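Long-range contacts in peptidoglycan glycosyltransferase (Eggerthella lenta, PDB 4MNR), which is a penicillin-binding protein whose transpeptidase domain belongs to the beta-lactamase clan, with helices packed against an antiparallel sheet: residues Tyr181-Ile189 and Gly409-Met417; Leu378-Gly387 and Ile395-Thr403. All blocks are in the same frame, centred on the assembly; numbering follows the deposited sequence. Where two conformers were deposited one is given.

Contact 1 (Tyr181-Ile189 and Gly409-Met417); sequences YAPGSTFKI and GNDSWFVGM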
# COMPACT_ATOMS: atom_id res chain seq x y z
N TYR A 181 2.25 -7.95 -4.28
CA TYR A 181 2.40 -7.47 -5.65
C TYR A 181 3.86 -7.14 -5.94
O TYR A 181 4.61 -6.80 -5.03
CB TYR A 181 1.62 -6.16 -5.83
CG TYR A 181 0.11 -6.26 -5.87
CD1 TYR A 181 -0.55 -6.49 -7.07
CD2 TYR A 181 -0.65 -6.08 -4.73
CE1 TYR A 181 -1.93 -6.56 -7.13
CE2 TYR A 181 -2.03 -6.17 -4.78
CZ TYR A 181 -2.66 -6.40 -5.98
OH TYR A 181 -4.04 -6.47 -6.06
N ALA A 182 4.27 -7.20 -7.20
CA ALA A 182 5.52 -6.56 -7.60
C ALA A 182 5.27 -5.05 -7.60
O ALA A 182 4.31 -4.58 -8.23
CB ALA A 182 5.92 -7.01 -8.98
N PRO A 183 6.13 -4.28 -6.92
CA PRO A 183 5.86 -2.84 -6.82
C PRO A 183 6.34 -2.08 -8.04
O PRO A 183 5.97 -0.91 -8.22
CB PRO A 183 6.66 -2.41 -5.59
CG PRO A 183 7.83 -3.38 -5.55
CD PRO A 183 7.25 -4.71 -6.04
N GLY A 184 7.18 -2.71 -8.86
CA GLY A 184 7.77 -2.01 -9.98
C GLY A 184 8.46 -0.73 -9.53
O GLY A 184 9.00 -0.64 -8.41
N SER A 185 8.42 0.28 -10.39
CA SER A 185 9.22 1.47 -10.17
C SER A 185 8.84 2.30 -8.93
O SER A 185 9.57 3.22 -8.55
CB SER A 185 9.25 2.31 -11.46
OG SER A 185 7.97 2.35 -12.06
N THR A 186 7.73 1.97 -8.27
CA THR A 186 7.40 2.59 -6.99
C THR A 186 8.47 2.30 -5.93
O THR A 186 8.76 3.11 -5.04
CB THR A 186 6.04 2.12 -6.47
OG1 THR A 186 5.51 1.13 -7.36
CG2 THR A 186 5.08 3.28 -6.48
N PHE A 187 9.08 1.12 -6.03
CA PHE A 187 10.13 0.70 -5.11
C PHE A 187 11.39 1.55 -5.23
O PHE A 187 12.26 1.52 -4.36
CB PHE A 187 10.46 -0.78 -5.39
CG PHE A 187 11.46 -1.39 -4.45
CD1 PHE A 187 11.09 -1.85 -3.19
CD2 PHE A 187 12.77 -1.56 -4.85
CE1 PHE A 187 12.01 -2.42 -2.33
CE2 PHE A 187 13.72 -2.12 -4.00
CZ PHE A 187 13.33 -2.56 -2.73
N LYS A 188 11.51 2.30 -6.32
CA LYS A 188 12.67 3.18 -6.47
C LYS A 188 12.75 4.19 -5.31
O LYS A 188 13.83 4.72 -5.03
CB LYS A 188 12.66 3.89 -7.83
CG LYS A 188 12.93 2.93 -8.99
CD LYS A 188 12.76 3.60 -10.35
CE LYS A 188 12.95 2.55 -11.47
NZ LYS A 188 12.51 3.09 -12.76
N ILE A 189 11.64 4.44 -4.63
CA ILE A 189 11.69 5.27 -3.42
C ILE A 189 12.67 4.64 -2.42
O ILE A 189 13.50 5.33 -1.82
CB ILE A 189 10.31 5.38 -2.75
CG1 ILE A 189 9.31 6.12 -3.65
CG2 ILE A 189 10.45 6.09 -1.40
CD1 ILE A 189 7.90 6.10 -3.11
N GLY A 409 0.98 -6.52 -20.52
CA GLY A 409 0.61 -5.23 -20.00
C GLY A 409 1.37 -4.97 -18.72
O GLY A 409 2.46 -5.53 -18.51
N ASN A 410 0.80 -4.14 -17.86
CA ASN A 410 1.46 -3.77 -16.63
C ASN A 410 0.44 -3.49 -15.53
O ASN A 410 -0.72 -3.23 -15.81
CB ASN A 410 2.26 -2.49 -16.83
CG ASN A 410 3.29 -2.60 -17.93
OD1 ASN A 410 4.39 -3.09 -17.71
ND2 ASN A 410 2.93 -2.14 -19.12
N ASP A 411 0.90 -3.55 -14.28
CA ASP A 411 0.12 -2.99 -13.19
C ASP A 411 0.55 -1.55 -13.00
O ASP A 411 1.74 -1.24 -13.08
CB ASP A 411 0.36 -3.75 -11.89
CG ASP A 411 -0.20 -5.17 -11.94
OD1 ASP A 411 -1.11 -5.45 -12.75
OD2 ASP A 411 0.26 -6.01 -11.13
N SER A 412 -0.41 -0.68 -12.71
CA SER A 412 -0.13 0.75 -12.63
C SER A 412 -0.23 1.23 -11.18
O SER A 412 -1.25 1.03 -10.53
CB SER A 412 -1.11 1.51 -13.52
OG SER A 412 -0.82 2.91 -13.49
N TRP A 413 0.84 1.85 -10.69
CA TRP A 413 0.96 2.24 -9.29
C TRP A 413 1.15 3.74 -9.10
O TRP A 413 1.70 4.42 -9.97
CB TRP A 413 2.24 1.64 -8.69
CG TRP A 413 2.23 0.20 -8.33
CD1 TRP A 413 2.52 -0.85 -9.13
CD2 TRP A 413 1.98 -0.33 -7.03
NE1 TRP A 413 2.45 -2.03 -8.42
CE2 TRP A 413 2.12 -1.73 -7.12
CE3 TRP A 413 1.63 0.24 -5.80
CZ2 TRP A 413 1.93 -2.57 -6.02
CZ3 TRP A 413 1.45 -0.59 -4.71
CH2 TRP A 413 1.59 -1.98 -4.83
N PHE A 414 0.77 4.23 -7.93
CA PHE A 414 1.26 5.52 -7.46
C PHE A 414 1.36 5.50 -5.95
O PHE A 414 0.47 4.98 -5.29
CB PHE A 414 0.31 6.65 -7.85
CG PHE A 414 0.80 8.01 -7.47
CD1 PHE A 414 1.77 8.65 -8.22
CD2 PHE A 414 0.28 8.66 -6.36
CE1 PHE A 414 2.21 9.94 -7.88
CE2 PHE A 414 0.71 9.95 -6.02
CZ PHE A 414 1.67 10.57 -6.77
N VAL A 415 2.45 6.04 -5.41
CA VAL A 415 2.56 6.29 -3.97
C VAL A 415 2.88 7.77 -3.84
O VAL A 415 3.84 8.25 -4.46
CB VAL A 415 3.67 5.44 -3.32
CG1 VAL A 415 3.83 5.83 -1.86
CG2 VAL A 415 3.36 3.97 -3.45
N GLY A 416 2.09 8.51 -3.08
CA GLY A 416 2.34 9.93 -2.98
C GLY A 416 1.81 10.53 -1.70
O GLY A 416 1.22 9.84 -0.88
N MSE A 417 2.02 11.83 -1.55
CA MSE A 417 1.77 12.49 -0.28
C MSE A 417 1.51 13.96 -0.53
O MSE A 417 2.00 14.54 -1.51
CB MSE A 417 2.99 12.35 0.63
CG MSE A 417 4.23 12.97 0.04
SE MSE A 417 5.91 12.28 0.77
CE MSE A 417 5.79 10.49 0.00
O HOH W 1 2.08 -5.17 -9.45
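The indole of Trp413 lies at the centre of this contact, bordered by the loop Tyr181-Ala182-Pro183 and by Thr186. Its NE1 makes a weak, bent hydrogen bond to Ala182 O, 3.2 Å long with an angle of 130° at the hydrogen. Tyr181 CB meets the ring at its edge, in plane, 3.6 Å from Trp413 CZ2. Thr186 leans over one face of the indole, although its hydroxyl is placed doubtfully in the model. The methyl is a firmer contact: Thr186 CG2 sits 3.6 Å from Val415 CG2. Beyond it, Ile189 CD1 comes to 4.3 Å from Val415 CG1. With CG anti to its own carbonyl carbon (chi1 -77°), Trp413 rises from the strand toward the loop, where Met324 and Val430 also touch it.

A water completes the polar side, donating to both Ala182 O and Asp411 OD2 at 2.6 Å each. Asp411 OD2 also lies at the edge of the Tyr181 ring, the carboxylate plane standing 80° from that of the ring. Further out, Asp411 OD1 is held by a salt bridge to Lys406 and by Asp433 N, while Tyr181 OH bonds Glu432. Ser185-Thr186-Phe187-Lys188 matches the SxxK motif of penicillin-binding proteins. The loop leading into it, with Thr186 and Ile189, thus packs on the strand mostly through apolar groups; the polar links across are the weak indole bond and the water, both at Ala182 O.

Contact 2 (Leu378-Gly387 and Ile395-Thr403); sequences LLGVVQNGTG and IDVAGKTGT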
# COMPACT_ATOMS: atom_id res chain seq x y z
N LEU A 378 10.85 13.59 -5.14
CA LEU A 378 9.50 13.15 -5.49
C LEU A 378 8.56 14.31 -5.85
O LEU A 378 7.59 14.14 -6.60
CB LEU A 378 8.90 12.30 -4.37
CG LEU A 378 9.68 11.02 -4.06
CD1 LEU A 378 8.93 10.17 -3.04
CD2 LEU A 378 9.97 10.21 -5.32
N LEU A 379 8.84 15.50 -5.33
CA LEU A 379 8.10 16.68 -5.76
C LEU A 379 8.40 16.89 -7.24
O LEU A 379 7.52 17.22 -8.03
CB LEU A 379 8.49 17.90 -4.93
CG LEU A 379 7.79 19.22 -5.27
CD1 LEU A 379 6.27 19.05 -5.28
CD2 LEU A 379 8.20 20.28 -4.25
N GLY A 380 9.66 16.65 -7.61
CA GLY A 380 10.09 16.77 -8.99
C GLY A 380 9.40 15.79 -9.93
O GLY A 380 9.17 16.10 -11.10
N VAL A 381 9.09 14.59 -9.42
CA VAL A 381 8.39 13.60 -10.23
C VAL A 381 7.06 14.16 -10.68
O VAL A 381 6.66 14.01 -11.85
CB VAL A 381 8.16 12.31 -9.42
CG1 VAL A 381 7.21 11.38 -10.17
CG2 VAL A 381 9.50 11.62 -9.14
N VAL A 382 6.37 14.84 -9.76
CA VAL A 382 5.05 15.36 -10.05
C VAL A 382 5.10 16.67 -10.85
O VAL A 382 4.27 16.92 -11.73
CB VAL A 382 4.23 15.50 -8.75
CG1 VAL A 382 2.90 16.21 -9.03
CG2 VAL A 382 4.01 14.13 -8.15
N GLN A 383 6.10 17.50 -10.56
CA GLN A 383 6.24 18.77 -11.28
C GLN A 383 6.80 18.63 -12.70
O GLN A 383 6.35 19.34 -13.62
CB GLN A 383 7.10 19.74 -10.47
CG GLN A 383 6.48 20.16 -9.16
CD GLN A 383 7.31 21.19 -8.42
OE1 GLN A 383 8.53 21.24 -8.58
NE2 GLN A 383 6.66 22.01 -7.61
N ASN A 384 7.75 17.71 -12.88
CA ASN A 384 8.51 17.65 -14.12
C ASN A 384 8.64 16.27 -14.75
O ASN A 384 9.20 16.13 -15.84
CB ASN A 384 9.91 18.22 -13.89
CG ASN A 384 9.88 19.66 -13.41
OD1 ASN A 384 9.20 20.50 -13.99
ND2 ASN A 384 10.61 19.95 -12.34
N GLY A 385 8.13 15.25 -14.08
CA GLY A 385 8.36 13.89 -14.53
C GLY A 385 7.11 13.12 -14.89
O GLY A 385 6.16 13.66 -15.44
N THR A 386 7.13 11.83 -14.58
CA THR A 386 6.06 10.93 -14.99
C THR A 386 4.79 11.12 -14.16
O THR A 386 3.75 10.56 -14.49
CB THR A 386 6.49 9.47 -14.81
OG1 THR A 386 6.89 9.26 -13.46
CG2 THR A 386 7.67 9.15 -15.73
N GLY A 387 4.87 11.89 -13.09
CA GLY A 387 3.74 12.00 -12.18
C GLY A 387 2.86 13.24 -12.30
O GLY A 387 2.14 13.56 -11.35
N ILE A 395 -2.06 22.96 -3.97
CA ILE A 395 -1.35 22.16 -2.98
C ILE A 395 -0.22 21.38 -3.66
O ILE A 395 -0.45 20.73 -4.66
CB ILE A 395 -2.28 21.14 -2.30
CG1 ILE A 395 -3.42 21.84 -1.57
CG2 ILE A 395 -1.51 20.27 -1.32
CD1 ILE A 395 -2.99 22.55 -0.30
N ASP A 396 0.99 21.45 -3.11
CA ASP A 396 2.09 20.68 -3.68
C ASP A 396 1.94 19.19 -3.37
O ASP A 396 1.75 18.79 -2.21
CB ASP A 396 3.45 21.16 -3.16
CG ASP A 396 3.91 22.46 -3.81
OD1 ASP A 396 3.38 22.84 -4.88
OD2 ASP A 396 4.83 23.10 -3.26
N VAL A 397 2.06 18.37 -4.41
CA VAL A 397 1.97 16.91 -4.27
C VAL A 397 3.31 16.29 -4.66
O VAL A 397 3.92 16.71 -5.65
CB VAL A 397 0.88 16.33 -5.19
CG1 VAL A 397 0.89 14.81 -5.16
CG2 VAL A 397 -0.49 16.86 -4.79
N ALA A 398 3.77 15.31 -3.88
CA ALA A 398 4.99 14.59 -4.21
C ALA A 398 4.70 13.10 -4.26
O ALA A 398 3.92 12.58 -3.46
CB ALA A 398 6.08 14.86 -3.20
N GLY A 399 5.33 12.39 -5.18
CA GLY A 399 5.10 10.96 -5.22
C GLY A 399 5.95 10.26 -6.24
O GLY A 399 6.76 10.88 -6.91
N LYS A 400 5.75 8.95 -6.36
CA LYS A 400 6.48 8.15 -7.32
C LYS A 400 5.47 7.30 -8.08
O LYS A 400 4.65 6.62 -7.48
CB LYS A 400 7.49 7.24 -6.62
CG LYS A 400 8.32 6.39 -7.57
CD LYS A 400 9.26 7.26 -8.42
CE LYS A 400 9.93 6.47 -9.55
NZ LYS A 400 8.98 6.10 -10.66
N THR A 401 5.54 7.36 -9.41
CA THR A 401 4.74 6.47 -10.24
C THR A 401 5.37 5.10 -10.33
O THR A 401 6.57 4.90 -10.08
CB THR A 401 4.62 7.00 -11.67
OG1 THR A 401 5.93 7.03 -12.25
CG2 THR A 401 4.03 8.39 -11.67
N GLY A 402 4.56 4.13 -10.71
CA GLY A 402 5.05 2.79 -10.88
C GLY A 402 4.39 2.08 -12.03
O GLY A 402 3.19 2.22 -12.28
N THR A 403 5.20 1.32 -12.75
CA THR A 403 4.71 0.37 -13.68
C THR A 403 5.36 -0.93 -13.22
O THR A 403 6.55 -0.97 -12.91
CB THR A 403 5.11 0.78 -15.10
OG1 THR A 403 4.33 1.93 -15.48
CG2 THR A 403 4.86 -0.33 -16.08
O HOH W 2 4.01 21.64 -7.14
O HOH W 3 8.86 8.72 -11.72
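Thr386 and Thr401 face each other through their hydroxyls, OG1 to OG1 at 2.7 Å, in a hydrogen bond whose direction stays open. Lys400-Thr401-Gly402 matches the KTG motif of penicillin-binding proteins, on an edge strand of the domain's antiparallel sheet. Bent at chi2 (68°) and chi4, the Lys400 chain folds over its own strand, bringing NZ to Thr401 O, to which it donates at 2.8 Å; NZ also bonds Ser240 OG and a water that in turn touches Thr386 OG1. A second water links Gln383 NE2 to Asp396 OD1 at the far end.

Between these ends the last turns of helix 368-384 cross the strand at 75°, with segment axes only 5.5 Å apart. Here Gly399 N gives a nearly straight bond (159°) to Leu378 O at 3.2 Å, arriving from above the carbonyl plane. Leu378 O thus serves the sheet edge as well as weak bonds within the helix. Apolar groups fill in on both sides of this bond. Ala398 CB tucks against Leu378 CB at 4.0 Å, and Val382 CB and Leu379 CD1 both press on Val397 O. On the other side, Leu378 CD2 and the Val381 side chain pack against Gly399 O. The turn after the helix is gathered at Val381 O, which Gly385 N and Gly387 N reach from opposite faces of the carbonyl plane.

From the N terminus, 181-189 comes first, and contact 1 closes a loop of 219 residues when 409-417 returns to pack against it. Contact 2 falls wholly within that span: helix end 378-387 meets 395-403 after just seven residues. The two closures therefore nest without crossing. Strands 398-406 and 409-418 then follow one another as antiparallel neighbours in the five-stranded sheet, probably joined by hydrogen bonds such as Val415 O to Lys400 N, 2.8 Å. Together the contacts fix helices 188-197 and 368-384 to this strand pair. Their SxxK and KTG motifs converge: Lys188 reaches the same Ser240 as Lys400, and in the conformer given Ser185 OG reaches Thr403 N.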